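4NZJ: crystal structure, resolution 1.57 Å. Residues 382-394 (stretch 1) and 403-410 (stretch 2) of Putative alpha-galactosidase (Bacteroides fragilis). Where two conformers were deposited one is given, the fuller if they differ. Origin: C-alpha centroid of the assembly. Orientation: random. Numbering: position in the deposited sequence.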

ATOM      1  N   ALA A 382      -6.335  -8.208   4.752  1.00 18.22           N
ATOM      2  CA  ALA A 382      -6.849  -7.893   6.083  1.00 19.53           C
ATOM      3  C   ALA A 382      -5.715  -7.866   7.119  1.00 18.63           C
ATOM      4  O   ALA A 382      -5.704  -7.022   8.009  1.00 21.06           O
ATOM      5  CB  ALA A 382      -7.926  -8.882   6.494  1.00 21.05           C
ATOM      6  N   ILE A 383      -4.764  -8.780   6.982  1.00 18.72           N
ATOM      7  CA  ILE A 383      -3.570  -8.774   7.822  1.00 18.81           C
ATOM      8  C   ILE A 383      -2.738  -7.503   7.588  1.00 18.30           C
ATOM      9  O   ILE A 383      -2.378  -6.820   8.549  1.00 19.18           O
ATOM     10  CB  ILE A 383      -2.731 -10.051   7.609  1.00 19.82           C
ATOM     11  CG1 ILE A 383      -3.465 -11.246   8.228  1.00 20.76           C
ATOM     12  CG2 ILE A 383      -1.340  -9.894   8.207  1.00 19.53           C
ATOM     13  CD1 ILE A 383      -2.914 -12.596   7.823  1.00 22.11           C
ATOM     14  N   ASN A 384      -2.457  -7.178   6.326  1.00 18.04           N
ATOM     15  CA  ASN A 384      -1.733  -5.931   5.988  1.00 17.59           C
ATOM     16  C   ASN A 384      -2.384  -4.690   6.586  1.00 17.68           C
ATOM     17  O   ASN A 384      -1.705  -3.781   7.076  1.00 18.42           O
ATOM     18  CB  ASN A 384      -1.653  -5.749   4.475  1.00 17.17           C
ATOM     19  CG  ASN A 384      -0.906  -4.481   4.073  1.00 17.60           C
ATOM     20  OD1 ASN A 384      -1.522  -3.459   3.764  1.00 17.98           O
ATOM     21  ND2 ASN A 384       0.423  -4.542   4.075  1.00 17.76           N
ATOM     22  N   GLN A 385      -3.712  -4.663   6.535  1.00 17.64           N
ATOM     23  CA  GLN A 385      -4.492  -3.505   6.960  1.00 19.02           C
ATOM     24  C   GLN A 385      -4.898  -3.543   8.444  1.00 19.70           C
ATOM     25  O   GLN A 385      -5.667  -2.703   8.900  1.00 20.99           O
ATOM     26  CB  GLN A 385      -5.734  -3.385   6.067  1.00 19.28           C
ATOM     27  CG  GLN A 385      -5.414  -3.155   4.597  1.00 18.82           C
ATOM     28  CD  GLN A 385      -4.893  -1.753   4.332  1.00 18.82           C
ATOM     29  OE1 GLN A 385      -5.644  -0.775   4.405  1.00 20.35           O
ATOM     30  NE2 GLN A 385      -3.604  -1.643   4.035  1.00 18.61           N
ATOM     31  N   ASP A 386      -4.380  -4.507   9.200  1.00 20.02           N
ATOM     32  CA  ASP A 386      -4.737  -4.613  10.615  1.00 21.84           C
ATOM     33  C   ASP A 386      -4.460  -3.295  11.337  1.00 22.79           C
ATOM     34  O   ASP A 386      -3.377  -2.736  11.201  1.00 22.64           O
ATOM     35  CB  ASP A 386      -3.977  -5.740  11.299  1.00 22.50           C
ATOM     36  CG  ASP A 386      -4.439  -5.960  12.726  1.00 25.20           C
ATOM     37  OD1 ASP A 386      -5.501  -6.593  12.918  1.00 28.61           O
ATOM     38  OD2 ASP A 386      -3.761  -5.482  13.662  1.00 25.91           O
ATOM     39  N   VAL A 387      -5.431  -2.834  12.125  1.00 24.41           N
ATOM     40  CA  VAL A 387      -5.355  -1.499  12.729  0.50 25.46           C
ATOM     41  C   VAL A 387      -4.206  -1.332  13.734  1.00 25.68           C
ATOM     42  O   VAL A 387      -3.766  -0.213  13.987  1.00 26.67           O
ATOM     43  CB  VAL A 387      -6.693  -1.065  13.373  0.50 27.97           C
ATOM     44  CG1 VAL A 387      -7.813  -1.092  12.340  0.50 28.17           C
ATOM     45  CG2 VAL A 387      -7.043  -1.925  14.581  0.50 29.72           C
ATOM     46  N   LEU A 388      -3.705  -2.424  14.299  1.00 25.12           N
ATOM     47  CA  LEU A 388      -2.569  -2.310  15.219  1.00 25.78           C
ATOM     48  C   LEU A 388      -1.318  -1.830  14.467  1.00 24.75           C
ATOM     49  O   LEU A 388      -0.490  -1.117  15.028  1.00 25.97           O
ATOM     50  CB  LEU A 388      -2.300  -3.631  15.942  1.00 27.22           C
ATOM     51  CG  LEU A 388      -1.270  -3.574  17.078  1.00 29.36           C
ATOM     52  CD1 LEU A 388      -1.724  -2.661  18.205  1.00 32.07           C
ATOM     53  CD2 LEU A 388      -0.994  -4.977  17.591  1.00 30.13           C
ATOM     54  N   GLY A 389      -1.202  -2.211  13.203  1.00 23.23           N
ATOM     55  CA  GLY A 389      -0.170  -1.672  12.325  1.00 22.20           C
ATOM     56  C   GLY A 389       1.235  -2.140  12.635  1.00 23.21           C
ATOM     57  O   GLY A 389       2.199  -1.416  12.393  1.00 24.28           O
ATOM     58  N   ARG A 390       1.364  -3.353  13.161  1.00 22.69           N
ATOM     59  CA  ARG A 390       2.676  -3.906  13.483  0.50 23.41           C
ATOM     60  C   ARG A 390       3.306  -4.532  12.240  1.00 21.34           C
ATOM     61  O   ARG A 390       2.675  -5.331  11.546  1.00 20.60           O
ATOM     62  CB  ARG A 390       2.567  -4.954  14.594  0.50 26.17           C
ATOM     63  CG  ARG A 390       2.079  -4.418  15.931  0.50 30.74           C
ATOM     64  CD  ARG A 390       3.216  -3.962  16.836  0.50 32.95           C
ATOM     65  NE  ARG A 390       2.906  -4.196  18.247  0.50 36.58           N
ATOM     66  CZ  ARG A 390       2.272  -3.332  19.035  0.50 39.01           C
ATOM     67  NH1 ARG A 390       1.882  -2.154  18.568  0.50 39.91           N
ATOM     68  NH2 ARG A 390       2.033  -3.647  20.300  0.50 40.27           N
ATOM     69  N   GLN A 391       4.550  -4.162  11.955  1.00 19.34           N
ATOM     70  CA  GLN A 391       5.334  -4.842  10.942  1.00 18.34           C
ATOM     71  C   GLN A 391       5.799  -6.163  11.543  1.00 18.19           C
ATOM     72  O   GLN A 391       6.387  -6.179  12.618  1.00 19.25           O
ATOM     73  CB  GLN A 391       6.535  -3.991  10.522  1.00 18.33           C
ATOM     74  CG  GLN A 391       7.540  -4.708   9.641  1.00 17.03           C
ATOM     75  CD  GLN A 391       8.509  -3.758   8.960  1.00 17.21           C
ATOM     76  OE1 GLN A 391       8.139  -2.643   8.580  1.00 18.46           O
ATOM     77  NE2 GLN A 391       9.752  -4.196   8.799  1.00 17.00           N
ATOM     78  N   ALA A 392       5.524  -7.268  10.859  1.00 17.69           N
ATOM     79  CA  ALA A 392       5.941  -8.582  11.358  1.00 17.88           C
ATOM     80  C   ALA A 392       7.436  -8.625  11.641  1.00 18.96           C
ATOM     81  O   ALA A 392       8.233  -8.070  10.885  1.00 19.10           O
ATOM     82  CB  ALA A 392       5.593  -9.665  10.358  1.00 17.99           C
ATOM     83  N   GLU A 393       7.797  -9.295  12.727  1.00 18.98           N
ATOM     84  CA  GLU A 393       9.186  -9.593  13.029  1.00 20.89           C
ATOM     85  C   GLU A 393       9.529 -10.931  12.408  1.00 20.31           C
ATOM     86  O   GLU A 393       8.701 -11.847  12.403  1.00 20.84           O
ATOM     87  CB  GLU A 393       9.397  -9.678  14.535  1.00 24.37           C
ATOM     88  CG  GLU A 393       9.335  -8.341  15.254  1.00 30.32           C
ATOM     89  CD  GLU A 393       9.406  -8.502  16.759  1.00 40.22           C
ATOM     90  OE1 GLU A 393       8.391  -8.907  17.362  1.00 47.47           O
ATOM     91  OE2 GLU A 393      10.473  -8.225  17.345  1.00 47.39           O
ATOM     92  N   ARG A 394      10.750 -11.052  11.895  1.00 18.93           N
ATOM     93  CA  ARG A 394      11.246 -12.346  11.456  1.00 19.37           C
ATOM     94  C   ARG A 394      11.888 -12.995  12.673  1.00 20.65           C
ATOM     95  O   ARG A 394      13.074 -12.799  12.960  1.00 21.56           O
ATOM     96  CB  ARG A 394      12.224 -12.213  10.290  1.00 19.33           C
ATOM     97  CG  ARG A 394      12.691 -13.563   9.760  1.00 20.52           C
ATOM     98  CD  ARG A 394      13.609 -13.419   8.567  1.00 21.40           C
ATOM     99  NE  ARG A 394      14.832 -12.702   8.911  1.00 22.29           N
ATOM    100  CZ  ARG A 394      15.739 -12.276   8.030  1.00 25.51           C
ATOM    101  NH1 ARG A 394      15.566 -12.479   6.734  1.00 28.86           N
ATOM    102  NH2 ARG A 394      16.820 -11.639   8.449  1.00 28.34           N
ATOM    103  N   ILE A 403      10.329 -17.850   9.916  1.00 18.87           N
ATOM    104  CA  ILE A 403       9.069 -17.705  10.639  0.50 19.25           C
ATOM    105  C   ILE A 403       8.894 -16.224  10.950  1.00 19.22           C
ATOM    106  O   ILE A 403       9.711 -15.650  11.671  1.00 19.00           O
ATOM    107  CB  ILE A 403       9.071 -18.482  11.971  0.50 21.11           C
ATOM    108  CG1 ILE A 403       9.293 -19.975  11.728  0.50 22.21           C
ATOM    109  CG2 ILE A 403       7.761 -18.264  12.719  0.50 21.92           C
ATOM    110  CD1 ILE A 403       8.251 -20.610  10.839  0.50 22.41           C
ATOM    111  N   TRP A 404       7.851 -15.614  10.393  1.00 17.88           N
ATOM    112  CA  TRP A 404       7.527 -14.212  10.642  1.00 17.80           C
ATOM    113  C   TRP A 404       6.282 -14.154  11.510  1.00 19.89           C
ATOM    114  O   TRP A 404       5.365 -14.951  11.326  1.00 19.14           O
ATOM    115  CB  TRP A 404       7.250 -13.480   9.336  1.00 17.94           C
ATOM    116  CG  TRP A 404       8.410 -13.336   8.412  1.00 17.85           C
ATOM    117  CD1 TRP A 404       8.953 -14.302   7.616  1.00 17.63           C
ATOM    118  CD2 TRP A 404       9.137 -12.134   8.138  1.00 17.38           C
ATOM    119  NE1 TRP A 404       9.993 -13.780   6.880  1.00 17.84           N
ATOM    120  CE2 TRP A 404      10.121 -12.450   7.176  1.00 17.56           C
ATOM    121  CE3 TRP A 404       9.057 -10.824   8.619  1.00 17.86           C
ATOM    122  CZ2 TRP A 404      11.026 -11.500   6.689  1.00 17.92           C
ATOM    123  CZ3 TRP A 404       9.955  -9.876   8.130  1.00 18.00           C
ATOM    124  CH2 TRP A 404      10.925 -10.224   7.176  1.00 16.68           C
ATOM    125  N   VAL A 405       6.236 -13.200  12.434  1.00 18.49           N
ATOM    126  CA  VAL A 405       5.152 -13.121  13.411  1.00 20.07           C
ATOM    127  C   VAL A 405       4.644 -11.690  13.516  1.00 20.56           C
ATOM    128  O   VAL A 405       5.426 -10.764  13.745  1.00 20.28           O
ATOM    129  CB  VAL A 405       5.624 -13.591  14.796  1.00 22.20           C
ATOM    130  CG1 VAL A 405       4.475 -13.563  15.794  1.00 23.52           C
ATOM    131  CG2 VAL A 405       6.217 -14.987  14.699  1.00 23.36           C
ATOM    132  N   LYS A 406       3.332 -11.526  13.358  1.00 21.00           N
ATOM    133  CA  LYS A 406       2.683 -10.214  13.381  1.00 20.38           C
ATOM    134  C   LYS A 406       1.548 -10.213  14.409  1.00 21.68           C
ATOM    135  O   LYS A 406       0.506 -10.828  14.175  1.00 22.45           O
ATOM    136  CB  LYS A 406       2.126  -9.893  11.989  1.00 20.24           C
ATOM    137  CG  LYS A 406       1.654  -8.454  11.761  1.00 21.00           C
ATOM    138  CD  LYS A 406       0.823  -8.389  10.486  1.00 20.95           C
ATOM    139  CE  LYS A 406       0.736  -7.003   9.858  1.00 21.93           C
ATOM    140  NZ  LYS A 406       0.208  -5.955  10.767  1.00 21.37           N
ATOM    141  N   PRO A 407       1.732  -9.518  15.541  1.00 23.01           N
ATOM    142  CA  PRO A 407       0.616  -9.350  16.473  1.00 24.28           C
ATOM    143  C   PRO A 407      -0.516  -8.556  15.829  1.00 23.98           C
ATOM    144  O   PRO A 407      -0.247  -7.644  15.053  1.00 22.87           O
ATOM    145  CB  PRO A 407       1.240  -8.568  17.641  1.00 26.29           C
ATOM    146  CG  PRO A 407       2.713  -8.763  17.498  1.00 27.16           C
ATOM    147  CD  PRO A 407       2.956  -8.861  16.027  1.00 25.09           C
ATOM    148  N   LEU A 408      -1.760  -8.924  16.126  1.00 24.50           N
ATOM    149  CA  LEU A 408      -2.947  -8.275  15.558  1.00 25.53           C
ATOM    150  C   LEU A 408      -3.734  -7.541  16.642  1.00 27.43           C
ATOM    151  O   LEU A 408      -3.577  -7.822  17.829  1.00 29.46           O
ATOM    152  CB  LEU A 408      -3.843  -9.311  14.874  1.00 26.38           C
ATOM    153  CG  LEU A 408      -3.181 -10.176  13.796  1.00 26.12           C
ATOM    154  CD1 LEU A 408      -4.136 -11.261  13.324  1.00 28.10           C
ATOM    155  CD2 LEU A 408      -2.723  -9.328  12.619  1.00 25.31           C
ATOM    156  N   ALA A 409      -4.588  -6.606  16.235  1.00 27.22           N
ATOM    157  CA  ALA A 409      -5.300  -5.749  17.187  1.00 30.02           C
ATOM    158  C   ALA A 409      -6.196  -6.538  18.144  1.00 32.27           C
ATOM    159  O   ALA A 409      -6.352  -6.160  19.310  1.00 35.03           O
ATOM    160  CB  ALA A 409      -6.120  -4.706  16.451  1.00 30.36           C
ATOM    161  N   ASP A 410      -6.767  -7.637  17.650  1.00 32.88           N
ATOM    162  CA  ASP A 410      -7.684  -8.466  18.445  1.00 36.05           C
ATOM    163  C   ASP A 410      -6.979  -9.400  19.435  1.00 35.99           C
ATOM    164  O   ASP A 410      -7.639 -10.176  20.126  1.00 37.74           O
ATOM    165  CB  ASP A 410      -8.626  -9.275  17.536  1.00 38.01           C
ATOM    166  CG  ASP A 410      -7.893 -10.276  16.636  1.00 39.43           C
ATOM    167  OD1 ASP A 410      -6.668 -10.488  16.792  1.00 37.12           O
ATOM    168  OD2 ASP A 410      -8.558 -10.856  15.752  1.00 44.06           O
TER
HETATM  169  O   HOH W   1      -1.065  -3.624   9.742  1.00 20.42           O
HETATM  170  O   HOH W   2      -0.932  -5.628  13.302  1.00 21.31           O
HETATM  171  O   HOH W   3      -7.230  -7.816  14.669  1.00 29.21           O
HETATM  172  O   HOH W   4       6.159 -10.142  16.410  1.00 34.33           O

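Stretch 1 leaves a helix at Gln-385, makes a type I beta turn from Asp-386 to Gly-389 and ends as a strand at Glu-393 and Arg-394; stretch 2 runs antiparallel to it, a strand from Ile-403 to Pro-407 followed by loop. Together they bury 868 Å², both sides summed. Ile-403 contributes mainly backbone, its O lying 3.6 Å from Arg-394 C, while the end of its side chain leads away. Trp-404 and Arg-394 form a non-hydrogen-bonded antiparallel pair with CA atoms 4.2 Å apart, and their side chains share one face of the sheet. Arg-394 CB sits 3.6 Å from the centroid of the six-membered ring of Trp-404 and only 4° off the ring normal, so its C-H groups meet the pi cloud over the face. At the ring edge, Ala-392 O approaches Trp-404 CE3 at 3.7 Å. Val-405 pairs with Glu-393 through two backbone hydrogen bonds, Val-405 N to Glu-393 O at 2.8 Å and Glu-393 N to Val-405 O at 3.0 Å, and these two side chains lie on the other face of the sheet. The same carbonyls receive CA-H...O contacts, from Trp-404 CA to Glu-393 O (3.2 Å) and from Ala-392 CA to Val-405 O (3.3 Å). Water 4 donates to both Val-405 O and Glu-393 OE1.

Lys-406 starts sideways, with its CB 3.8 Å from Ala-392 CB, and then extends through three t torsions before chi4 turns to m. Its aliphatic part passes Ile-383, with Lys-406 CD 3.5 Å from Ile-383 CG2, and its ammonium reaches just past the turn, where Lys-406 NZ donates to Arg-390 O at 2.7 Å. Two waters accept from the same nitrogen: water 1 passes hydrogen bonds on to Asn-384 O and Asp-386 O, water 2 to Asp-386 OD2 and Pro-407 O. The charge is thus met by a carbonyl and water, and its link to the Asp-386 carboxylate is through water 2.

Pro-407 packs its CB 4.2 Å from Leu-388 CD2. Ala-409 N donates to Asp-386 OD2 at 2.9 Å and weakly to Asp-386 OD1 at 3.4 Å; because Leu-388 N also donates to Asp-386 OD2, at 3.1 Å, one carboxylate oxygen ties the turn to stretch 2. Ala-409 CB meets Val-387 CG2 at 3.5 Å and Leu-388 CB at 4.0 Å, an apolar patch beside that bond. Asp-410 is joined through water 3, which accepts from its N and donates to Asp-386 OD1.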